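Local structure of gene activator AphA (Vibrio cholerae, 1YG2) at residues V126-Y129 with Q130-A134; R156-L159 with V160-W164; K145-R148 with L149-L152; W167-E170 with V171-E174. The protein activates virulence genes in Vibrio cholerae as a winged helix transcription factor related to the PadR family, and probably binds DNA as a dimer. All coordinates share one frame; numbering follows the deposited sequence.

Interaction 1 (V126-Y129 with Q130-A134)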
loop_
_atom_site.group_PDB
_atom_site.type_symbol
_atom_site.label_atom_id
_atom_site.label_comp_id
_atom_site.label_asym_id
_atom_site.label_seq_id
_atom_site.Cartn_x
_atom_site.Cartn_y
_atom_site.Cartn_z
ATOM N N VAL A 126 -0.177 -10.146 -12.522
ATOM C CA VAL A 126 -0.545 -9.161 -13.534
ATOM C C VAL A 126 -1.125 -9.870 -14.750
ATOM O O VAL A 126 -2.123 -9.431 -15.321
ATOM C CB VAL A 126 0.678 -8.309 -13.959
ATOM C CG1 VAL A 126 0.372 -7.533 -15.231
ATOM C CG2 VAL A 126 1.034 -7.341 -12.840
ATOM N N ALA A 127 -0.499 -10.979 -15.130
ATOM C CA ALA A 127 -0.951 -11.768 -16.269
ATOM C C ALA A 127 -2.374 -12.239 -16.027
ATOM O O ALA A 127 -3.224 -12.177 -16.917
ATOM C CB ALA A 127 -0.028 -12.968 -16.472
ATOM N N HIS A 128 -2.619 -12.711 -14.811
ATOM C CA HIS A 128 -3.928 -13.199 -14.393
ATOM C C HIS A 128 -4.992 -12.118 -14.583
ATOM O O HIS A 128 -6.041 -12.345 -15.193
ATOM C CB HIS A 128 -3.858 -13.609 -12.919
ATOM C CG HIS A 128 -5.192 -13.885 -12.295
ATOM N ND1 HIS A 128 -5.994 -14.937 -12.682
ATOM C CD2 HIS A 128 -5.855 -13.256 -11.295
ATOM C CE1 HIS A 128 -7.094 -14.944 -11.948
ATOM N NE2 HIS A 128 -7.034 -13.933 -11.098
ATOM N N TYR A 129 -4.707 -10.936 -14.053
ATOM C CA TYR A 129 -5.631 -9.820 -14.142
ATOM C C TYR A 129 -5.855 -9.378 -15.583
ATOM O O TYR A 129 -6.965 -9.032 -15.959
ATOM C CB TYR A 129 -5.112 -8.672 -13.270
ATOM C CG TYR A 129 -5.282 -8.951 -11.788
ATOM C CD1 TYR A 129 -4.415 -8.402 -10.838
ATOM C CD2 TYR A 129 -6.329 -9.756 -11.335
ATOM C CE1 TYR A 129 -4.589 -8.654 -9.469
ATOM C CE2 TYR A 129 -6.514 -10.011 -9.979
ATOM C CZ TYR A 129 -5.643 -9.461 -9.053
ATOM O OH TYR A 129 -5.844 -9.725 -7.714
ATOM N N GLN A 130 -4.810 -9.401 -16.399
ATOM C CA GLN A 130 -4.965 -9.005 -17.793
ATOM C C GLN A 130 -5.859 -9.993 -18.527
ATOM O O GLN A 130 -6.675 -9.603 -19.361
ATOM C CB GLN A 130 -3.603 -8.903 -18.475
ATOM C CG GLN A 130 -2.767 -7.770 -17.925
ATOM C CD GLN A 130 -1.396 -7.704 -18.546
ATOM O OE1 GLN A 130 -0.699 -8.715 -18.644
ATOM N NE2 GLN A 130 -0.991 -6.509 -18.958
ATOM N N GLU A 131 -5.712 -11.272 -18.197
ATOM C CA GLU A 131 -6.529 -12.315 -18.807
ATOM C C GLU A 131 -7.983 -12.062 -18.470
ATOM O O GLU A 131 -8.864 -12.153 -19.329
ATOM C CB GLU A 131 -6.136 -13.694 -18.276
ATOM C CG GLU A 131 -4.845 -14.240 -18.863
ATOM C CD GLU A 131 -4.537 -15.666 -18.410
ATOM O OE1 GLU A 131 -5.456 -16.520 -18.456
ATOM O OE2 GLU A 131 -3.373 -15.929 -18.021
ATOM N N ILE A 132 -8.232 -11.745 -17.206
ATOM C CA ILE A 132 -9.587 -11.485 -16.754
ATOM C C ILE A 132 -10.175 -10.260 -17.425
ATOM O O ILE A 132 -11.319 -10.292 -17.854
ATOM C CB ILE A 132 -9.630 -11.299 -15.232
ATOM C CG1 ILE A 132 -9.300 -12.630 -14.555
ATOM C CG2 ILE A 132 -11.004 -10.781 -14.805
ATOM C CD1 ILE A 132 -8.957 -12.503 -13.093
ATOM N N GLU A 133 -9.394 -9.188 -17.532
ATOM C CA GLU A 133 -9.888 -7.962 -18.156
ATOM C C GLU A 133 -10.293 -8.176 -19.618
ATOM O O GLU A 133 -11.371 -7.761 -20.036
ATOM C CB GLU A 133 -8.836 -6.848 -18.071
ATOM C CG GLU A 133 -9.265 -5.552 -18.760
ATOM C CD GLU A 133 -8.236 -4.432 -18.640
ATOM O OE1 GLU A 133 -7.024 -4.728 -18.609
ATOM O OE2 GLU A 133 -8.634 -3.248 -18.599
ATOM N N ALA A 134 -9.432 -8.829 -20.392
ATOM C CA ALA A 134 -9.730 -9.077 -21.800
ATOM C C ALA A 134 -10.988 -9.930 -21.962
ATOM O O ALA A 134 -11.804 -9.698 -22.855
ATOM C CB ALA A 134 -8.544 -9.765 -22.470
#

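Interaction 2 (R156-L159 with V160-W164)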
loop_
_atom_site.group_PDB
_atom_site.type_symbol
_atom_site.label_atom_id
_atom_site.label_comp_id
_atom_site.label_asym_id
_atom_site.label_seq_id
_atom_site.Cartn_x
_atom_site.Cartn_y
_atom_site.Cartn_z
ATOM N N ARG A 156 -6.982 -1.282 -10.835
ATOM C CA ARG A 156 -6.090 -0.719 -9.820
ATOM C C ARG A 156 -4.922 -1.646 -9.495
ATOM O O ARG A 156 -3.775 -1.205 -9.431
ATOM C CB ARG A 156 -6.856 -0.399 -8.534
ATOM C CG ARG A 156 -6.102 0.566 -7.632
ATOM C CD ARG A 156 -6.392 0.340 -6.161
ATOM N NE ARG A 156 -5.165 -0.019 -5.459
ATOM C CZ ARG A 156 -4.842 -1.255 -5.096
ATOM N NH1 ARG A 156 -5.666 -2.261 -5.355
ATOM N NH2 ARG A 156 -3.677 -1.491 -4.506
ATOM N N ASN A 157 -5.208 -2.929 -9.280
ATOM C CA ASN A 157 -4.153 -3.894 -8.958
ATOM C C ASN A 157 -3.169 -3.896 -10.090
ATOM O O ASN A 157 -1.959 -3.887 -9.895
ATOM C CB ASN A 157 -4.692 -5.320 -8.865
ATOM C CG ASN A 157 -5.781 -5.467 -7.856
ATOM O OD1 ASN A 157 -5.540 -5.389 -6.650
ATOM N ND2 ASN A 157 -7.001 -5.684 -8.337
ATOM N N LEU A 158 -3.721 -3.923 -11.288
ATOM C CA LEU A 158 -2.927 -3.971 -12.493
ATOM C C LEU A 158 -1.911 -2.843 -12.593
ATOM O O LEU A 158 -0.699 -3.084 -12.637
ATOM C CB LEU A 158 -3.855 -3.950 -13.705
ATOM C CG LEU A 158 -3.230 -4.397 -15.022
ATOM C CD1 LEU A 158 -2.766 -5.840 -14.888
ATOM C CD2 LEU A 158 -4.258 -4.266 -16.144
ATOM N N LEU A 159 -2.404 -1.612 -12.615
ATOM C CA LEU A 159 -1.545 -0.442 -12.743
ATOM C C LEU A 159 -0.514 -0.327 -11.634
ATOM O O LEU A 159 0.667 -0.082 -11.895
ATOM C CB LEU A 159 -2.409 0.818 -12.805
ATOM C CG LEU A 159 -3.301 0.873 -14.051
ATOM C CD1 LEU A 159 -4.258 2.059 -13.991
ATOM C CD2 LEU A 159 -2.409 0.973 -15.285
ATOM N N VAL A 160 -0.952 -0.510 -10.396
ATOM C CA VAL A 160 -0.046 -0.415 -9.266
ATOM C C VAL A 160 0.980 -1.537 -9.293
ATOM O O VAL A 160 2.188 -1.290 -9.231
ATOM C CB VAL A 160 -0.817 -0.464 -7.936
ATOM C CG1 VAL A 160 0.156 -0.524 -6.776
ATOM C CG2 VAL A 160 -1.695 0.763 -7.809
ATOM N N ARG A 161 0.493 -2.767 -9.396
ATOM C CA ARG A 161 1.364 -3.933 -9.432
ATOM C C ARG A 161 2.393 -3.790 -10.550
ATOM O O ARG A 161 3.564 -4.119 -10.371
ATOM C CB ARG A 161 0.536 -5.194 -9.654
ATOM C CG ARG A 161 1.206 -6.443 -9.162
ATOM C CD ARG A 161 1.297 -6.412 -7.654
ATOM N NE ARG A 161 1.756 -7.690 -7.127
ATOM C CZ ARG A 161 1.640 -8.049 -5.857
ATOM N NH1 ARG A 161 1.078 -7.224 -4.983
ATOM N NH2 ARG A 161 2.082 -9.235 -5.460
ATOM N N GLN A 162 1.951 -3.298 -11.703
ATOM C CA GLN A 162 2.849 -3.101 -12.838
ATOM C C GLN A 162 3.896 -2.058 -12.487
ATOM O O GLN A 162 5.067 -2.187 -12.850
ATOM C CB GLN A 162 2.068 -2.644 -14.069
ATOM C CG GLN A 162 1.431 -3.780 -14.861
ATOM C CD GLN A 162 0.613 -3.287 -16.050
ATOM O OE1 GLN A 162 0.448 -3.998 -17.042
ATOM N NE2 GLN A 162 0.081 -2.074 -15.947
ATOM N N ALA A 163 3.473 -1.020 -11.778
ATOM C CA ALA A 163 4.399 0.024 -11.385
ATOM C C ALA A 163 5.424 -0.558 -10.417
ATOM O O ALA A 163 6.604 -0.245 -10.489
ATOM C CB ALA A 163 3.644 1.183 -10.732
ATOM N N TRP A 164 4.972 -1.421 -9.514
ATOM C CA TRP A 164 5.887 -2.014 -8.548
ATOM C C TRP A 164 6.915 -2.933 -9.227
ATOM O O TRP A 164 8.083 -2.982 -8.825
ATOM C CB TRP A 164 5.109 -2.792 -7.491
ATOM C CG TRP A 164 5.989 -3.285 -6.401
ATOM C CD1 TRP A 164 6.336 -2.623 -5.253
ATOM C CD2 TRP A 164 6.683 -4.537 -6.371
ATOM N NE1 TRP A 164 7.205 -3.391 -4.511
ATOM C CE2 TRP A 164 7.434 -4.567 -5.171
ATOM C CE3 TRP A 164 6.744 -5.635 -7.240
ATOM C CZ2 TRP A 164 8.238 -5.657 -4.820
ATOM C CZ3 TRP A 164 7.545 -6.721 -6.887
ATOM C CH2 TRP A 164 8.281 -6.722 -5.685
#

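Interaction 3 (K145-R148 with L149-L152)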
loop_
_atom_site.group_PDB
_atom_site.type_symbol
_atom_site.label_atom_id
_atom_site.label_comp_id
_atom_site.label_asym_id
_atom_site.label_seq_id
_atom_site.Cartn_x
_atom_site.Cartn_y
_atom_site.Cartn_z
ATOM N N LYS A 145 -23.152 -0.692 -15.455
ATOM C CA LYS A 145 -22.534 0.176 -14.460
ATOM C C LYS A 145 -21.731 -0.642 -13.456
ATOM O O LYS A 145 -20.563 -0.362 -13.203
ATOM C CB LYS A 145 -23.602 0.988 -13.723
ATOM C CG LYS A 145 -24.310 2.006 -14.599
ATOM C CD LYS A 145 -25.295 2.859 -13.801
ATOM C CE LYS A 145 -25.915 3.958 -14.666
ATOM N NZ LYS A 145 -26.797 4.884 -13.880
ATOM N N GLN A 146 -22.375 -1.657 -12.897
ATOM C CA GLN A 146 -21.749 -2.537 -11.922
ATOM C C GLN A 146 -20.456 -3.153 -12.475
ATOM O O GLN A 146 -19.484 -3.330 -11.740
ATOM C CB GLN A 146 -22.739 -3.639 -11.533
ATOM C CG GLN A 146 -22.329 -4.489 -10.353
ATOM C CD GLN A 146 -22.053 -3.665 -9.111
ATOM O OE1 GLN A 146 -22.498 -2.522 -8.999
ATOM N NE2 GLN A 146 -21.328 -4.245 -8.166
ATOM N N GLN A 147 -20.443 -3.466 -13.768
ATOM C CA GLN A 147 -19.267 -4.062 -14.403
ATOM C C GLN A 147 -18.155 -3.050 -14.610
ATOM O O GLN A 147 -16.976 -3.383 -14.495
ATOM C CB GLN A 147 -19.638 -4.677 -15.756
ATOM C CG GLN A 147 -20.628 -5.824 -15.677
ATOM C CD GLN A 147 -21.015 -6.338 -17.053
ATOM O OE1 GLN A 147 -21.634 -5.625 -17.844
ATOM N NE2 GLN A 147 -20.643 -7.580 -17.346
ATOM N N ARG A 148 -18.523 -1.814 -14.929
ATOM C CA ARG A 148 -17.509 -0.788 -15.128
ATOM C C ARG A 148 -16.786 -0.536 -13.812
ATOM O O ARG A 148 -15.586 -0.285 -13.795
ATOM C CB ARG A 148 -18.126 0.514 -15.635
ATOM C CG ARG A 148 -18.649 0.446 -17.055
ATOM C CD ARG A 148 -18.711 1.842 -17.664
ATOM N NE ARG A 148 -19.998 2.116 -18.297
ATOM C CZ ARG A 148 -21.105 2.440 -17.635
ATOM N NH1 ARG A 148 -21.092 2.540 -16.310
ATOM N NH2 ARG A 148 -22.233 2.663 -18.299
ATOM N N LEU A 149 -17.530 -0.601 -12.714
ATOM C CA LEU A 149 -16.957 -0.405 -11.390
ATOM C C LEU A 149 -15.987 -1.555 -11.072
ATOM O O LEU A 149 -14.855 -1.314 -10.643
ATOM C CB LEU A 149 -18.068 -0.349 -10.339
ATOM C CG LEU A 149 -19.013 0.859 -10.402
ATOM C CD1 LEU A 149 -19.993 0.795 -9.235
ATOM C CD2 LEU A 149 -18.209 2.153 -10.352
ATOM N N GLU A 150 -16.435 -2.795 -11.285
ATOM C CA GLU A 150 -15.594 -3.967 -11.037
ATOM C C GLU A 150 -14.322 -3.831 -11.860
ATOM O O GLU A 150 -13.210 -4.051 -11.369
ATOM C CB GLU A 150 -16.313 -5.250 -11.460
ATOM C CG GLU A 150 -17.653 -5.488 -10.790
ATOM C CD GLU A 150 -18.322 -6.760 -11.284
ATOM O OE1 GLU A 150 -18.064 -7.167 -12.441
ATOM O OE2 GLU A 150 -19.119 -7.348 -10.525
ATOM N N ARG A 151 -14.510 -3.462 -13.123
ATOM C CA ARG A 151 -13.408 -3.282 -14.045
ATOM C C ARG A 151 -12.388 -2.317 -13.459
ATOM O O ARG A 151 -11.187 -2.571 -13.487
ATOM C CB ARG A 151 -13.922 -2.740 -15.389
ATOM C CG ARG A 151 -12.803 -2.423 -16.380
ATOM C CD ARG A 151 -13.316 -1.907 -17.721
ATOM N NE ARG A 151 -12.215 -1.395 -18.540
ATOM C CZ ARG A 151 -11.754 -0.152 -18.479
ATOM N NH1 ARG A 151 -12.309 0.720 -17.644
ATOM N NH2 ARG A 151 -10.717 0.209 -19.226
ATOM N N LEU A 152 -12.864 -1.207 -12.913
ATOM C CA LEU A 152 -11.950 -0.232 -12.333
ATOM C C LEU A 152 -11.180 -0.790 -11.128
ATOM O O LEU A 152 -9.988 -0.528 -10.983
ATOM C CB LEU A 152 -12.720 1.038 -11.955
ATOM C CG LEU A 152 -13.209 1.864 -13.153
ATOM C CD1 LEU A 152 -14.192 2.929 -12.687
ATOM C CD2 LEU A 152 -12.016 2.503 -13.864
HETATM O O HOH W 1 -19.657 -6.365 -8.214
HETATM O O HOH W 2 -14.765 0.646 -16.211
#

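Interaction 4 (W167-E170 with V171-E174)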
loop_
_atom_site.group_PDB
_atom_site.type_symbol
_atom_site.label_atom_id
_atom_site.label_comp_id
_atom_site.label_asym_id
_atom_site.label_seq_id
_atom_site.Cartn_x
_atom_site.Cartn_y
_atom_site.Cartn_z
ATOM N N TRP A 167 9.554 -0.904 -10.764
ATOM C CA TRP A 167 10.481 -0.462 -9.726
ATOM C C TRP A 167 11.426 -1.584 -9.293
ATOM O O TRP A 167 12.636 -1.394 -9.192
ATOM C CB TRP A 167 9.714 0.026 -8.496
ATOM C CG TRP A 167 10.628 0.440 -7.400
ATOM C CD1 TRP A 167 11.473 1.511 -7.406
ATOM C CD2 TRP A 167 10.851 -0.242 -6.165
ATOM N NE1 TRP A 167 12.215 1.534 -6.250
ATOM C CE2 TRP A 167 11.855 0.465 -5.470
ATOM C CE3 TRP A 167 10.307 -1.396 -5.576
ATOM C CZ2 TRP A 167 12.326 0.072 -4.214
ATOM C CZ3 TRP A 167 10.772 -1.792 -4.327
ATOM C CH2 TRP A 167 11.778 -1.058 -3.661
ATOM N N ALA A 168 10.852 -2.748 -9.020
ATOM C CA ALA A 168 11.620 -3.908 -8.587
ATOM C C ALA A 168 12.733 -4.222 -9.579
ATOM O O ALA A 168 13.863 -4.516 -9.179
ATOM C CB ALA A 168 10.697 -5.094 -8.430
ATOM N N ASP A 169 12.425 -4.158 -10.872
ATOM C CA ASP A 169 13.445 -4.420 -11.883
ATOM C C ASP A 169 14.551 -3.382 -11.779
ATOM O O ASP A 169 15.729 -3.709 -11.904
ATOM C CB ASP A 169 12.863 -4.381 -13.297
ATOM C CG ASP A 169 11.996 -5.581 -13.610
ATOM O OD1 ASP A 169 12.181 -6.643 -12.973
ATOM O OD2 ASP A 169 11.134 -5.458 -14.511
ATOM N N GLU A 170 14.182 -2.121 -11.561
ATOM C CA GLU A 170 15.196 -1.078 -11.441
ATOM C C GLU A 170 16.127 -1.372 -10.274
ATOM O O GLU A 170 17.335 -1.167 -10.368
ATOM C CB GLU A 170 14.555 0.294 -11.247
ATOM C CG GLU A 170 14.012 0.886 -12.519
ATOM C CD GLU A 170 13.642 2.342 -12.364
ATOM O OE1 GLU A 170 14.410 3.101 -11.732
ATOM O OE2 GLU A 170 12.587 2.736 -12.889
ATOM N N VAL A 171 15.562 -1.849 -9.173
ATOM C CA VAL A 171 16.369 -2.176 -8.008
ATOM C C VAL A 171 17.262 -3.362 -8.336
ATOM O O VAL A 171 18.464 -3.334 -8.082
ATOM C CB VAL A 171 15.495 -2.548 -6.801
ATOM C CG1 VAL A 171 16.376 -3.038 -5.657
ATOM C CG2 VAL A 171 14.667 -1.344 -6.366
ATOM N N LEU A 172 16.660 -4.404 -8.904
ATOM C CA LEU A 172 17.390 -5.613 -9.271
ATOM C C LEU A 172 18.607 -5.292 -10.117
ATOM O O LEU A 172 19.633 -5.962 -10.011
ATOM C CB LEU A 172 16.466 -6.579 -10.012
ATOM C CG LEU A 172 15.350 -7.118 -9.117
ATOM C CD1 LEU A 172 14.410 -7.996 -9.908
ATOM C CD2 LEU A 172 15.964 -7.899 -7.970
ATOM N N ALA A 173 18.496 -4.257 -10.943
ATOM C CA ALA A 173 19.602 -3.848 -11.795
ATOM C C ALA A 173 20.709 -3.209 -10.968
ATOM O O ALA A 173 21.873 -3.587 -11.084
ATOM C CB ALA A 173 19.117 -2.871 -12.851
ATOM N N GLU A 174 20.345 -2.239 -10.137
ATOM C CA GLU A 174 21.318 -1.550 -9.297
ATOM C C GLU A 174 22.077 -2.513 -8.400
ATOM O O GLU A 174 23.268 -2.333 -8.145
ATOM C CB GLU A 174 20.624 -0.506 -8.422
ATOM C CG GLU A 174 19.997 0.647 -9.181
ATOM C CD GLU A 174 21.007 1.448 -9.976
ATOM O OE1 GLU A 174 22.064 1.811 -9.419
ATOM O OE2 GLU A 174 20.736 1.717 -11.164
HETATM O O HOH W 3 18.152 0.721 -12.052
#

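Interaction 1 (V126-Y129 with Q130-A134)
A helical i to i+4 pair, H128 and I132, carries the main side-chain contact of this turn near the end of helix 108-136. The methyl CD1 of I132 sits over one face of the H128 imidazole. It stands 3.0 Å above the ring plane and is shifted toward the rim, so NE2 of H128 is its closest ring atom. The contact is a CH-pi interaction, with CD1 of I132 at 3.4 Å from the centroid of the H128 ring. H128 turns its ring toward the next turn because CG is anti to the backbone N (chi1 169°). The same methyl reaches the edge of the Y129 ring, at 4.2 Å from CD2 of Y129. Along this stretch the helix repeats its backbone bonds, Q130 to V126, E131 to A127, I132 to H128 and E133 to Y129. On another side of the helix, the amide end of Q130 runs past V126, with CG1 of V126 at 3.8 Å from CD of Q130. This side packs on helix 145-177, the next helix in the chain, in the C-terminal helical part of the protein. There V126 touches L158 and Q130 touches Q162. Further along, E133 makes a salt bridge with R155.

Interaction 2 (R156-L159 with V160-W164)
L158 and Q162 lie side by side and point the same way, one helical turn apart. The carboxamide of Q162 lies with its face over the branch point of L158, with CD of Q162 at 4.1 Å from CG of L158. Q162 places CG beside its own backbone N (chi1 -83°), and this lays the chain back over the preceding turn. CG of Q162 then comes to 3.2 Å from the carbonyl O of L158. The same amide meets L159 at an angle, where NE2 of Q162 is 4.0 Å from CD2 of L159. V160 turns CG2 back in a similar way, 3.3 Å from O of R156. The guanidinium of R156 comes no nearer than 4.3 Å, from NE to CG2 of V160. Three regular backbone bonds hold the turn: V160 to R156, Q162 to L158 and A163 to L159. The two leucines look to different neighbours in the dimer. L158 packs on Q130 of helix 108-136, whereas L159 packs on Q166 of the second subunit. Across this turn the side chains meet by van der Waals contact. The directional bonds between the segments belong to the backbone, and the amide of Q162 lays its face on L158 and turns its NE2 end to L159.

Interaction 3 (K145-R148 with L149-L152)
L149 starts the second half of this first stretch of helix 145-177, and its side chain folds back over the turn before it. CG of L149 lies 3.4 Å from the carbonyl O of K145, which also accepts the backbone N-H of L149. The branch CD1 of L149 faces OE1 of Q146 at 4.2 Å, and the two side chains cross at about a right angle. E150 follows, with its chain extended beyond CG. Its carboxylate is joined to Q146 through a water. That water accepts from NE2 of Q146 at 2.7 Å and donates to OE2 of E150 at 2.6 Å. The bend at chi2 (56°) turns the Q146 amide toward L149, and NE2 goes to the water. The other oxygen of E150, OE1, is hydrogen-bonded to the hydroxyl of Y137, so the carboxylate is held at both oxygens. R151 comes next and sends its chain out straight from CG to NE. A second water lies at the edge of its guanidinium, in plane. It accepts from NH1 of R151 at 2.8 Å and donates to the carbonyl O of R148 at 2.7 Å. This O also takes the backbone N-H of L152, so two donors meet on one acceptor. L152 ends the walk, with CG 3.3 Å from O of R148. This start of helix 145-177 packs against the loop that follows helix 108-136, where R151 touches P140 and L143. L149 and L152 face helices 95-101 and 145-177 of the second subunit, on its L100 and E174, so this first stretch is part of the dimer interface.

Interaction 4 (W167-E170 with V171-E174)
V171 packs against the indole of W167 one helical turn earlier. Its methyl CG2 lies over one face, 3.4 Å above the ring plane and shifted toward the rim. The contact is a CH-pi interaction, with CG2 of V171 at 3.7 Å from the centroid of the six-membered ring of W167. CE2 and CZ2 of W167 are the nearest ring atoms. NE1 of W167 donates to the carbonyl O of L152 of the second subunit. V171 aims CG2 at the ring by holding it beside its own backbone N, while CG1 is anti to that N (chi1 173°). W167, A168 and V171 form the tight, buried part. L172 continues the packing at a less buried position, with CG of L172 at 3.0 Å from the carbonyl O of A168. A168 and L172 also touch helix 108-136, on V119 and L115.

The polar contacts are looser. D169 lies at the edge of the packing on helix 108-136. Its OD1 is 4.0 Å from CD1 of L172, and its carboxylate is held by a salt bridge to R123. At the solvent end a water links E170 to E174. It donates to the carbonyl O of E170 at 2.7 Å and to OE2 of E174 at 2.9 Å. E174 can reach this water because its chain bends at chi2 (-61°). The carboxylates of E170 and E174 stay apart, and that of E170 pairs with R155 of the second subunit. A long helix that packs on its own chain through A168, V171 and L172 and meets the second subunit through W167, V171 and E170 is consistent with a helical dimerisation domain.

From the N terminus, interaction 1 comes first, on helix 108-136. The chain then turns through a loop into helix 145-177, which carries interaction 3, interaction 2 and interaction 4 in that order. Each is local to its helix, so none closes a long loop, and none nests in or crosses another. Interactions 1 and 2 touch across the two helices, where CE1 of Y129 is 3.4 Å from CB of N157. Interactions 3 and 4 lie far apart on one helix, with centres about 33 Å apart. All three contacts on helix 145-177 touch the second subunit. Through the dimer, interaction 4 of one subunit lies against interaction 3 of the other.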